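Local structure of CurF (2Q35) at residues I91-A96 with Y111-V116; G12-T17 with Q46-V51; G105-L110 with G136-I141; I52-G57 with A96-S101. The protein probably decarboxylates a thioester-bound intermediate during polyketide chain beta-branching, as the crotonase-type ECH2 domain of CurF from Lyngbya majuscula. The protein carries 1 engineered substitution. One frame throughout, in Å; residues are numbered along the deposited sequence.

Contact 1 of 4, residues I91-A96 with Y111-V116; sequences IPIIAA and YADFVV
The carboxylate of D113 holds the backbone N-H of I93 and lies against P92, just ahead of the regular strand pairing. Its CB lies against the carbonyl oxygen of I93, with 3.5 Å between D113 CB and I93 O. CG stands anti to the carbonyl carbon of its own residue (chi1 -55°), beside the start of strand 93-97, and the next torsion turns OD2 to I93 N. At the tip, D113 OD2 accepts I93 N at 2.8 Å through its anti lone pair, and it also rests 3.4 Å from P92 CA. The same oxygen forms a salt bridge with K204, so a buried charge has two polar partners. An alanine here would probably leave I93 N without its acceptor and K204 without its carboxylate mate.

I93 O is gripped twice in turn: D113 N donates at 2.9 Å along a bent path (130°), while F114 N arrives straighter, in the carbonyl plane. Regular bonding then follows, A95 N to F114 O at 2.8 Å and V116 N to A95 O. The sheet faces differ: I94 CG1 meets F114 CB at 3.9 Å on one, whereas A95 CB packs on A112 CB at 3.8 Å on the other. Y156 of a second subunit meets the F114 ring edge-to-face. Strands 93-97 and 114-118, their axes 15° apart here, are thus parallel neighbours in the main sheet of the crotonase fold.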
loop_
_atom_site.group_PDB
_atom_site.type_symbol
_atom_site.label_atom_id
_atom_site.label_comp_id
_atom_site.label_asym_id
_atom_site.label_seq_id
_atom_site.Cartn_x
_atom_site.Cartn_y
_atom_site.Cartn_z
ATOM N N ILE A 91 -9.314 12.408 19.602
ATOM C CA ILE A 91 -10.339 12.541 18.553
ATOM C C ILE A 91 -9.698 12.707 17.181
ATOM O O ILE A 91 -8.560 13.140 17.070
ATOM C CB ILE A 91 -11.357 13.677 18.852
ATOM C CG1 ILE A 91 -10.644 15.016 19.087
ATOM C CG2 ILE A 91 -12.254 13.280 20.059
ATOM C CD1 ILE A 91 -11.589 16.219 19.030
ATOM N N PRO A 92 -10.428 12.327 16.114
ATOM C CA PRO A 92 -9.832 12.435 14.768
ATOM C C PRO A 92 -9.406 13.856 14.386
ATOM O O PRO A 92 -10.081 14.845 14.735
ATOM C CB PRO A 92 -10.968 12.002 13.824
ATOM C CG PRO A 92 -12.073 11.532 14.651
ATOM C CD PRO A 92 -11.774 11.727 16.112
ATOM N N ILE A 93 -8.280 13.924 13.687
ATOM C CA ILE A 93 -7.721 15.179 13.198
ATOM C C ILE A 93 -7.637 15.135 11.671
ATOM O O ILE A 93 -7.159 14.140 11.100
ATOM C CB ILE A 93 -6.301 15.426 13.780
ATOM C CG1 ILE A 93 -6.312 15.459 15.303
ATOM C CG2 ILE A 93 -5.657 16.739 13.220
ATOM C CD1 ILE A 93 -4.861 15.439 15.869
ATOM N N ILE A 94 -8.102 16.205 11.015
ATOM C CA ILE A 94 -7.919 16.398 9.569
ATOM C C ILE A 94 -6.930 17.545 9.353
ATOM O O ILE A 94 -7.156 18.654 9.830
ATOM C CB ILE A 94 -9.250 16.782 8.897
ATOM C CG1 ILE A 94 -10.335 15.724 9.186
ATOM C CG2 ILE A 94 -9.076 17.014 7.376
ATOM C CD1 ILE A 94 -11.769 16.111 8.785
ATOM N N ALA A 95 -5.828 17.285 8.650
ATOM C CA ALA A 95 -4.826 18.326 8.410
ATOM C C ALA A 95 -5.196 18.956 7.081
ATOM O O ALA A 95 -5.044 18.315 6.041
ATOM C CB ALA A 95 -3.451 17.744 8.308
ATOM N N ALA A 96 -5.651 20.186 7.147
ATOM C CA ALA A 96 -6.032 20.924 5.917
ATOM C C ALA A 96 -4.819 21.742 5.493
ATOM O O ALA A 96 -4.599 22.867 5.955
ATOM C CB ALA A 96 -7.256 21.822 6.172
ATOM N N TYR A 111 0.867 13.288 10.461
ATOM C CA TYR A 111 0.595 12.600 11.755
ATOM C C TYR A 111 -0.925 12.551 11.940
ATOM O O TYR A 111 -1.438 11.747 12.722
ATOM C CB TYR A 111 1.208 13.329 12.959
ATOM C CG TYR A 111 2.725 13.304 13.059
ATOM C CD1 TYR A 111 3.470 12.183 12.676
ATOM C CD2 TYR A 111 3.404 14.418 13.569
ATOM C CE1 TYR A 111 4.898 12.190 12.783
ATOM C CE2 TYR A 111 4.791 14.435 13.690
ATOM C CZ TYR A 111 5.531 13.323 13.299
ATOM O OH TYR A 111 6.911 13.365 13.409
ATOM N N ALA A 112 -1.657 13.399 11.192
ATOM C CA ALA A 112 -3.119 13.463 11.345
ATOM C C ALA A 112 -3.806 12.230 10.749
ATOM O O ALA A 112 -3.210 11.426 10.029
ATOM C CB ALA A 112 -3.692 14.754 10.701
ATOM N N ASP A 113 -5.083 12.076 11.063
ATOM C CA ASP A 113 -5.809 10.907 10.600
ATOM C C ASP A 113 -6.231 11.019 9.150
ATOM O O ASP A 113 -6.293 10.015 8.427
ATOM C CB ASP A 113 -7.007 10.671 11.499
ATOM C CG ASP A 113 -6.590 10.561 12.952
ATOM O OD1 ASP A 113 -5.984 9.526 13.343
ATOM O OD2 ASP A 113 -6.781 11.542 13.687
ATOM N N PHE A 114 -6.501 12.250 8.734
ATOM C CA PHE A 114 -6.846 12.569 7.343
ATOM C C PHE A 114 -6.024 13.775 6.915
ATOM O O PHE A 114 -5.648 14.601 7.753
ATOM C CB PHE A 114 -8.314 12.943 7.276
ATOM C CG PHE A 114 -9.234 11.806 7.627
ATOM C CD1 PHE A 114 -9.665 11.631 8.942
ATOM C CD2 PHE A 114 -9.654 10.911 6.654
ATOM C CE1 PHE A 114 -10.503 10.571 9.268
ATOM C CE2 PHE A 114 -10.512 9.869 6.968
ATOM C CZ PHE A 114 -10.907 9.686 8.277
ATOM N N VAL A 115 -5.734 13.883 5.611
ATOM C CA VAL A 115 -4.845 14.944 5.139
ATOM C C VAL A 115 -5.427 15.435 3.813
ATOM O O VAL A 115 -5.886 14.629 2.993
ATOM C CB VAL A 115 -3.409 14.441 4.914
ATOM C CG1 VAL A 115 -2.474 15.575 4.535
ATOM C CG2 VAL A 115 -2.878 13.724 6.198
ATOM N N VAL A 116 -5.431 16.757 3.641
ATOM C CA VAL A 116 -5.864 17.378 2.357
ATOM C C VAL A 116 -4.728 18.295 1.899
ATOM O O VAL A 116 -4.190 19.096 2.689
ATOM C CB VAL A 116 -7.151 18.213 2.504
ATOM C CG1 VAL A 116 -7.642 18.670 1.103
ATOM C CG2 VAL A 116 -8.253 17.418 3.205
#

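Contact 2 of 4, residues G12-T17 with Q46-V51; sequences GVVQIT and QQYKVV
V14 drives one methyl into the face of the Y48 ring, and this is the tight part of the contact. CG1 of V14 stands 3.4 Å from the centroid of the Y48 ring and 8° off its normal, a CH-pi contact over the centre. The valine torsion (chi1 -54°) sets CG1 anti to the carbonyl carbon and aims it at the ring. An alanine in place of Y48 would probably leave that methyl facing a gap and the carboxylate of E8, which bonds the phenol oxygen, without this partner.

Beside the ring the backbones lock together. G12 O takes two donors, K49 N at 2.7 Å and V50 N at 3.2 Å, and V14 N reaches V50 O at 2.9 Å. G12 comes so close, its CA 3.4 Å from Q47 O, that a CB there would clash. On the ring's side of the sheet, V14 CG2 meets V51 CG2 at 4.1 Å and I16 CD1 meets V51 CG1 at 3.9 Å, beneath helix 29-44.

The looser side is the turn at Q47 and K49. The Q47 side chain is exposed and leads away from the strand, and the extended K49 chain carries its amine to the carbonyl oxygens of A193 and S195. The chemistry therefore divides: the amide bonds fix the parallel register, methyls pack on both faces of the sheet, the Y48 ring on that of V14 and V51, and charged or amide ends lie beyond.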
loop_
_atom_site.group_PDB
_atom_site.type_symbol
_atom_site.label_atom_id
_atom_site.label_comp_id
_atom_site.label_asym_id
_atom_site.label_seq_id
_atom_site.Cartn_x
_atom_site.Cartn_y
_atom_site.Cartn_z
ATOM N N GLY A 12 -19.643 19.796 16.909
ATOM C CA GLY A 12 -18.454 19.181 17.511
ATOM C C GLY A 12 -17.194 19.253 16.659
ATOM O O GLY A 12 -16.153 18.730 17.031
ATOM N N VAL A 13 -17.269 19.900 15.492
ATOM C CA VAL A 13 -16.071 20.088 14.658
ATOM C C VAL A 13 -15.409 21.403 15.069
ATOM O O VAL A 13 -16.085 22.458 15.195
ATOM C CB VAL A 13 -16.433 20.127 13.134
ATOM C CG1 VAL A 13 -15.200 20.273 12.283
ATOM C CG2 VAL A 13 -17.142 18.852 12.736
ATOM N N VAL A 14 -14.100 21.365 15.270
ATOM C CA VAL A 14 -13.357 22.589 15.635
ATOM C C VAL A 14 -12.160 22.795 14.729
ATOM O O VAL A 14 -11.696 21.860 14.094
ATOM C CB VAL A 14 -12.943 22.626 17.137
ATOM C CG1 VAL A 14 -14.157 22.426 18.005
ATOM C CG2 VAL A 14 -11.882 21.593 17.409
ATOM N N GLN A 15 -11.698 24.032 14.639
ATOM C CA GLN A 15 -10.572 24.342 13.795
ATOM C C GLN A 15 -9.459 24.958 14.624
ATOM O O GLN A 15 -9.693 25.897 15.388
ATOM C CB GLN A 15 -11.032 25.297 12.664
ATOM C CG GLN A 15 -9.929 25.640 11.649
ATOM C CD GLN A 15 -10.442 26.572 10.548
ATOM O OE1 GLN A 15 -11.527 26.350 10.028
ATOM N NE2 GLN A 15 -9.687 27.631 10.236
ATOM N N ILE A 16 -8.242 24.423 14.465
ATOM C CA ILE A 16 -7.039 25.008 15.078
ATOM C C ILE A 16 -6.213 25.589 13.948
ATOM O O ILE A 16 -5.795 24.861 13.044
ATOM C CB ILE A 16 -6.227 23.954 15.845
ATOM C CG1 ILE A 16 -7.035 23.462 17.066
ATOM C CG2 ILE A 16 -4.872 24.530 16.278
ATOM C CD1 ILE A 16 -6.362 22.295 17.907
ATOM N N THR A 17 -6.006 26.902 13.993
ATOM C CA THR A 17 -5.410 27.633 12.892
ATOM C C THR A 17 -4.098 28.196 13.342
ATOM O O THR A 17 -4.056 28.971 14.295
ATOM C CB THR A 17 -6.336 28.807 12.455
ATOM O OG1 THR A 17 -7.621 28.268 12.140
ATOM C CG2 THR A 17 -5.785 29.534 11.237
ATOM N N GLN A 46 -15.576 17.954 26.117
ATOM C CA GLN A 46 -16.169 16.669 25.757
ATOM C C GLN A 46 -17.091 16.750 24.551
ATOM O O GLN A 46 -17.430 15.738 23.947
ATOM C CB GLN A 46 -16.968 16.124 26.942
ATOM C CG GLN A 46 -16.102 15.644 28.082
ATOM C CD GLN A 46 -15.458 14.302 27.780
ATOM O OE1 GLN A 46 -16.151 13.286 27.626
ATOM N NE2 GLN A 46 -14.136 14.288 27.690
ATOM N N GLN A 47 -17.510 17.951 24.210
ATOM C CA GLN A 47 -18.421 18.103 23.074
ATOM C C GLN A 47 -17.685 18.062 21.733
ATOM O O GLN A 47 -18.330 17.892 20.680
ATOM C CB GLN A 47 -19.206 19.406 23.197
ATOM C CG GLN A 47 -20.013 19.501 24.503
ATOM C CD GLN A 47 -21.096 18.425 24.646
ATOM O OE1 GLN A 47 -21.931 18.235 23.756
ATOM N NE2 GLN A 47 -21.089 17.727 25.783
ATOM N N TYR A 48 -16.362 18.242 21.757
ATOM C CA TYR A 48 -15.597 18.248 20.513
ATOM C C TYR A 48 -15.352 16.845 19.996
ATOM O O TYR A 48 -15.008 15.928 20.782
ATOM C CB TYR A 48 -14.279 18.999 20.665
ATOM C CG TYR A 48 -14.411 20.454 21.031
ATOM C CD1 TYR A 48 -15.622 21.143 20.874
ATOM C CD2 TYR A 48 -13.298 21.172 21.467
ATOM C CE1 TYR A 48 -15.718 22.524 21.187
ATOM C CE2 TYR A 48 -13.378 22.525 21.751
ATOM C CZ TYR A 48 -14.582 23.196 21.635
ATOM O OH TYR A 48 -14.654 24.538 21.942
ATOM N N LYS A 49 -15.515 16.675 18.676
ATOM C CA LYS A 49 -15.433 15.363 18.045
ATOM C C LYS A 49 -14.395 15.256 16.925
ATOM O O LYS A 49 -13.923 14.154 16.636
ATOM C CB LYS A 49 -16.795 14.926 17.452
ATOM C CG LYS A 49 -17.911 14.743 18.439
ATOM C CD LYS A 49 -19.106 14.320 17.611
ATOM C CE LYS A 49 -20.261 13.865 18.423
ATOM N NZ LYS A 49 -21.375 13.560 17.509
ATOM N N VAL A 50 -14.124 16.371 16.233
ATOM C CA VAL A 50 -13.172 16.373 15.077
ATOM C C VAL A 50 -12.376 17.655 15.137
ATOM O O VAL A 50 -12.947 18.724 15.374
ATOM C CB VAL A 50 -13.910 16.277 13.690
ATOM C CG1 VAL A 50 -12.902 16.225 12.544
ATOM C CG2 VAL A 50 -14.824 15.056 13.612
ATOM N N VAL A 51 -11.058 17.560 14.965
ATOM C CA VAL A 51 -10.202 18.746 14.889
ATOM C C VAL A 51 -9.743 18.946 13.431
ATOM O O VAL A 51 -9.286 17.987 12.797
ATOM C CB VAL A 51 -8.944 18.546 15.735
ATOM C CG1 VAL A 51 -7.949 19.683 15.459
ATOM C CG2 VAL A 51 -9.294 18.471 17.212
#

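Contact 3 of 4, residues G105-L110 with G136-I141; sequences GLLLGL and GATSLI
I141 lays its CG2 methyl over one face of the L110 peptide group, almost straight above the carbonyl oxygen, with I141 CG2 3.7 Å from L110 O. No aromatic ring takes part, so the flat groups are backbone amides. The L110 oxygen is also hydrogen-bonded by the amine of K145, which gives this helix-end carbonyl a polar mate besides its methyl cover. The carbonyl oxygens of G136 and A137 come only loosely near L107, with A137 O 4.4 Å from L107 CD1.

The side chains complete the joint. I141 CG2, anti to its backbone N (the companion branch CG1 has chi1 -68°), also packs on L110 CB at 3.7 Å. L107 forks over the start of helix 138-146. Its CD1 branch rests 3.9 Å from I141 CB and equally close to the CA of T138, while its CD2 approaches T138 OG1 at 3.7 Å. The L107 and T138 side chains cross at about a right angle, and L107 and I141 meet on a slant. The T138 hydroxyl bonds V135 O, so towards L107 it acts as a packing surface.

Other polar partners lie outside the two segments. A137 is the N-cap, and the carboxylate of E222 takes the amides of T138 and S139; S139 OG bonds H206 of a third subunit. The contact between helices 104-110 and 138-146 is thus held by apolar packing, while L110 O and T138 OG1, which lie within it, find polar partners in K145 and V135.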
loop_
_atom_site.group_PDB
_atom_site.type_symbol
_atom_site.label_atom_id
_atom_site.label_comp_id
_atom_site.label_asym_id
_atom_site.label_seq_id
_atom_site.Cartn_x
_atom_site.Cartn_y
_atom_site.Cartn_z
ATOM N N GLY A 105 7.243 20.134 9.040
ATOM C CA GLY A 105 5.912 20.689 8.774
ATOM C C GLY A 105 5.051 19.760 7.925
ATOM O O GLY A 105 3.828 19.717 8.080
ATOM N N LEU A 106 5.677 19.022 7.015
ATOM C CA LEU A 106 4.933 18.020 6.246
ATOM C C LEU A 106 4.578 16.874 7.198
ATOM O O LEU A 106 3.461 16.373 7.169
ATOM C CB LEU A 106 5.740 17.503 5.041
ATOM C CG LEU A 106 5.134 16.340 4.265
ATOM C CD1 LEU A 106 3.766 16.737 3.699
ATOM C CD2 LEU A 106 6.084 15.827 3.140
ATOM N N LEU A 107 5.530 16.454 8.030
ATOM C CA LEU A 107 5.228 15.370 8.983
ATOM C C LEU A 107 4.121 15.731 9.945
ATOM O O LEU A 107 3.276 14.895 10.248
ATOM C CB LEU A 107 6.481 14.921 9.744
ATOM C CG LEU A 107 7.320 13.872 8.988
ATOM C CD1 LEU A 107 6.545 12.541 8.927
ATOM C CD2 LEU A 107 7.750 14.312 7.584
ATOM N N LEU A 108 4.099 16.990 10.400
ATOM C CA LEU A 108 3.049 17.473 11.285
ATOM C C LEU A 108 1.681 17.181 10.710
ATOM O O LEU A 108 0.784 16.686 11.398
ATOM C CB LEU A 108 3.181 18.979 11.480
ATOM C CG LEU A 108 2.193 19.560 12.508
ATOM C CD1 LEU A 108 2.581 19.134 13.931
ATOM C CD2 LEU A 108 2.138 21.073 12.428
ATOM N N GLY A 109 1.493 17.501 9.420
ATOM C CA GLY A 109 0.219 17.156 8.820
ATOM C C GLY A 109 0.003 15.666 8.674
ATOM O O GLY A 109 -1.117 15.173 8.856
ATOM N N LEU A 110 1.048 14.931 8.306
ATOM C CA LEU A 110 0.895 13.509 8.031
ATOM C C LEU A 110 0.665 12.671 9.297
ATOM O O LEU A 110 0.278 11.497 9.185
ATOM C CB LEU A 110 2.091 12.956 7.231
ATOM C CG LEU A 110 2.206 13.455 5.794
ATOM C CD1 LEU A 110 3.498 12.908 5.186
ATOM C CD2 LEU A 110 1.025 12.999 4.975
ATOM N N GLY A 136 11.759 12.292 13.144
ATOM C CA GLY A 136 10.308 12.356 13.323
ATOM C C GLY A 136 9.543 11.126 12.879
ATOM O O GLY A 136 8.306 11.167 12.800
ATOM N N ALA A 137 10.258 10.008 12.685
ATOM C CA ALA A 137 9.669 8.785 12.124
ATOM C C ALA A 137 9.148 9.081 10.724
ATOM O O ALA A 137 8.038 8.662 10.339
ATOM C CB ALA A 137 8.541 8.216 13.026
ATOM N N THR A 138 9.956 9.816 9.969
ATOM C CA THR A 138 9.610 10.184 8.583
ATOM C C THR A 138 9.349 8.963 7.711
ATOM O O THR A 138 8.352 8.920 6.963
ATOM C CB THR A 138 10.719 11.061 7.948
ATOM O OG1 THR A 138 10.716 12.339 8.582
ATOM C CG2 THR A 138 10.476 11.278 6.455
ATOM N N SER A 139 10.255 7.992 7.750
ATOM C CA SER A 139 10.107 6.841 6.873
ATOM C C SER A 139 8.880 6.007 7.268
ATOM O O SER A 139 8.118 5.565 6.409
ATOM C CB SER A 139 11.392 6.015 6.819
ATOM O OG SER A 139 11.599 5.221 7.971
ATOM N N LEU A 140 8.671 5.821 8.572
ATOM C CA LEU A 140 7.505 5.081 9.027
ATOM C C LEU A 140 6.226 5.726 8.500
ATOM O O LEU A 140 5.395 5.071 7.860
ATOM C CB LEU A 140 7.458 5.023 10.563
ATOM C CG LEU A 140 6.244 4.309 11.184
ATOM C CD1 LEU A 140 6.300 2.811 10.935
ATOM C CD2 LEU A 140 6.148 4.575 12.683
ATOM N N ILE A 141 6.083 7.011 8.779
ATOM C CA ILE A 141 4.839 7.719 8.470
ATOM C C ILE A 141 4.661 7.898 6.956
ATOM O O ILE A 141 3.573 7.639 6.432
ATOM C CB ILE A 141 4.759 9.045 9.248
ATOM C CG1 ILE A 141 4.597 8.781 10.751
ATOM C CG2 ILE A 141 3.578 9.892 8.775
ATOM C CD1 ILE A 141 3.216 8.142 11.185
#

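Contact 4 of 4, residues I52-G57 with A96-S101; sequences ILTGYG and AMQGHS
The side chains of T54 and Q98 cross at about a right angle, each reaching for backbone on the opposite segment. T54 OG1 is swung anti to the backbone N (chi1 -160°) and donates to A96 O at 2.8 Å, in the carbonyl plane and on a lone pair. Q98 points its CB toward the other segment, with chi1 at an unusual 91°, and its chain bends at the next torsion, which brings CD beside G55 to G57.

There the amide works at both ends. Q98 OE1 accepts G55 N at 3.1 Å, the donor lying above the plane of the amide carbonyl. Q98 NE2 donates to G57 O at 2.9 Å on a nearly straight path (166°); G57 O lies in the plane of the glutamine amide, although NE2 stands above the plane of the G57 carbonyl. NE2 also bonds Y59 O, so the amide is fixed against flipping by partners of opposite kind.

Nearer the sheet, A96 N meets L53 O at 2.8 Å, and A96 CB packs on I52 CG2 at 4.0 Å. Past A96 the chain bends through an inverse gamma turn centred on M97, and side-chain bonds replace the strand ladder. The two parallel strands part here at the end of the crotonase sheet, and the chain runs on to the glycine-rich start of helix 104-110, which in relatives supplies an oxyanion-hole amide.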
loop_
_atom_site.group_PDB
_atom_site.type_symbol
_atom_site.label_atom_id
_atom_site.label_comp_id
_atom_site.label_asym_id
_atom_site.label_seq_id
_atom_site.Cartn_x
_atom_site.Cartn_y
_atom_site.Cartn_z
ATOM N N ILE A 52 -9.900 20.158 12.895
ATOM C CA ILE A 52 -9.293 20.511 11.624
ATOM C C ILE A 52 -8.089 21.384 11.921
ATOM O O ILE A 52 -8.234 22.488 12.484
ATOM C CB ILE A 52 -10.320 21.257 10.730
ATOM C CG1 ILE A 52 -11.501 20.303 10.457
ATOM C CG2 ILE A 52 -9.668 21.688 9.383
ATOM C CD1 ILE A 52 -12.591 20.898 9.639
ATOM N N LEU A 53 -6.906 20.900 11.561
ATOM C CA LEU A 53 -5.672 21.672 11.754
ATOM C C LEU A 53 -5.269 22.337 10.441
ATOM O O LEU A 53 -5.135 21.679 9.421
ATOM C CB LEU A 53 -4.552 20.737 12.217
ATOM C CG LEU A 53 -3.162 21.336 12.450
ATOM C CD1 LEU A 53 -3.148 22.442 13.520
ATOM C CD2 LEU A 53 -2.141 20.219 12.808
ATOM N N THR A 54 -5.036 23.639 10.477
ATOM C CA THR A 54 -4.748 24.352 9.225
ATOM C C THR A 54 -3.770 25.504 9.487
ATOM O O THR A 54 -3.476 25.849 10.645
ATOM C CB THR A 54 -6.057 24.801 8.536
ATOM O OG1 THR A 54 -5.810 25.071 7.146
ATOM C CG2 THR A 54 -6.673 26.041 9.212
ATOM N N GLY A 55 -3.269 26.079 8.396
ATOM C CA GLY A 55 -2.371 27.240 8.433
ATOM C C GLY A 55 -3.047 28.560 8.080
ATOM O O GLY A 55 -4.253 28.754 8.302
ATOM N N TYR A 56 -2.251 29.463 7.509
ATOM C CA TYR A 56 -2.731 30.765 7.067
ATOM C C TYR A 56 -2.051 31.053 5.738
ATOM O O TYR A 56 -0.877 30.673 5.515
ATOM C CB TYR A 56 -2.301 31.836 8.071
ATOM C CG TYR A 56 -0.857 32.269 7.888
ATOM C CD1 TYR A 56 0.189 31.549 8.478
ATOM C CD2 TYR A 56 -0.536 33.374 7.098
ATOM C CE1 TYR A 56 1.528 31.921 8.283
ATOM C CE2 TYR A 56 0.799 33.753 6.904
ATOM C CZ TYR A 56 1.818 33.023 7.504
ATOM O OH TYR A 56 3.133 33.409 7.323
ATOM N N GLY A 57 -2.760 31.764 4.869
ATOM C CA GLY A 57 -2.144 32.221 3.625
ATOM C C GLY A 57 -1.502 31.068 2.875
ATOM O O GLY A 57 -2.140 30.033 2.644
ATOM N N ALA A 96 -5.651 20.186 7.147
ATOM C CA ALA A 96 -6.032 20.924 5.917
ATOM C C ALA A 96 -4.819 21.742 5.493
ATOM O O ALA A 96 -4.599 22.867 5.955
ATOM C CB ALA A 96 -7.256 21.822 6.172
ATOM N N MET A 97 -3.970 21.128 4.679
ATOM C CA MET A 97 -2.708 21.743 4.325
ATOM C C MET A 97 -2.964 22.637 3.094
ATOM O O MET A 97 -2.664 22.258 1.963
ATOM C CB MET A 97 -1.642 20.688 4.080
ATOM C CG MET A 97 -1.425 19.783 5.285
ATOM S SD MET A 97 0.129 18.838 5.214
ATOM C CE MET A 97 0.035 18.143 3.560
ATOM N N GLN A 98 -3.509 23.815 3.370
ATOM C CA GLN A 98 -3.901 24.763 2.295
ATOM C C GLN A 98 -2.695 25.478 1.691
ATOM O O GLN A 98 -2.810 26.154 0.649
ATOM C CB GLN A 98 -4.943 25.765 2.829
ATOM C CG GLN A 98 -4.421 27.091 3.440
ATOM C CD GLN A 98 -3.345 26.938 4.513
ATOM O OE1 GLN A 98 -3.318 25.957 5.286
ATOM N NE2 GLN A 98 -2.433 27.903 4.556
ATOM N N GLY A 99 -1.577 25.400 2.400
ATOM C CA GLY A 99 -0.300 25.994 2.018
ATOM C C GLY A 99 0.859 25.011 2.021
ATOM O O GLY A 99 0.667 23.793 2.095
ATOM N N HIS A 100 2.071 25.545 1.906
ATOM C CA HIS A 100 3.241 24.711 1.745
ATOM C C HIS A 100 3.475 23.970 3.061
ATOM O O HIS A 100 3.111 24.463 4.136
ATOM C CB HIS A 100 4.472 25.569 1.507
ATOM C CG HIS A 100 4.328 26.553 0.387
ATOM N ND1 HIS A 100 4.052 26.172 -0.908
ATOM C CD2 HIS A 100 4.485 27.895 0.362
ATOM C CE1 HIS A 100 4.017 27.245 -1.682
ATOM N NE2 HIS A 100 4.262 28.306 -0.933
ATOM N N SER A 101 4.119 22.815 2.949
ATOM C CA SER A 101 4.578 22.082 4.154
ATOM C C SER A 101 5.971 21.521 3.916
ATOM O O SER A 101 6.168 20.706 3.001
ATOM C CB SER A 101 3.611 20.932 4.446
ATOM O OG SER A 101 2.270 21.368 4.531
#

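Contacts 1, 2 and 4 lie in one sheet, four of whose strands lie in the order 13-18, 50-54, 93-97 and 114-118. Contact 2 joins the first pair, contact 4 the middle pair and contact 1 the last; contacts 1 and 4 share A96, their centres about 11 Å apart. Backbone bonds such as I94 N to V51 O, 2.8 Å, connect contacts 1 and 2. Contact 3 lies off the sheet, its centre about 22 Å from that of contact 2, but it touches contact 1, where Y111 OH bonds G136 O at 2.7 Å. Along the chain contact 2 closes first, contacts 4 and 1 interleave, and contact 3 in turn alternates with contact 1. Sheet and helical layer are thereby tied into one crotonase core.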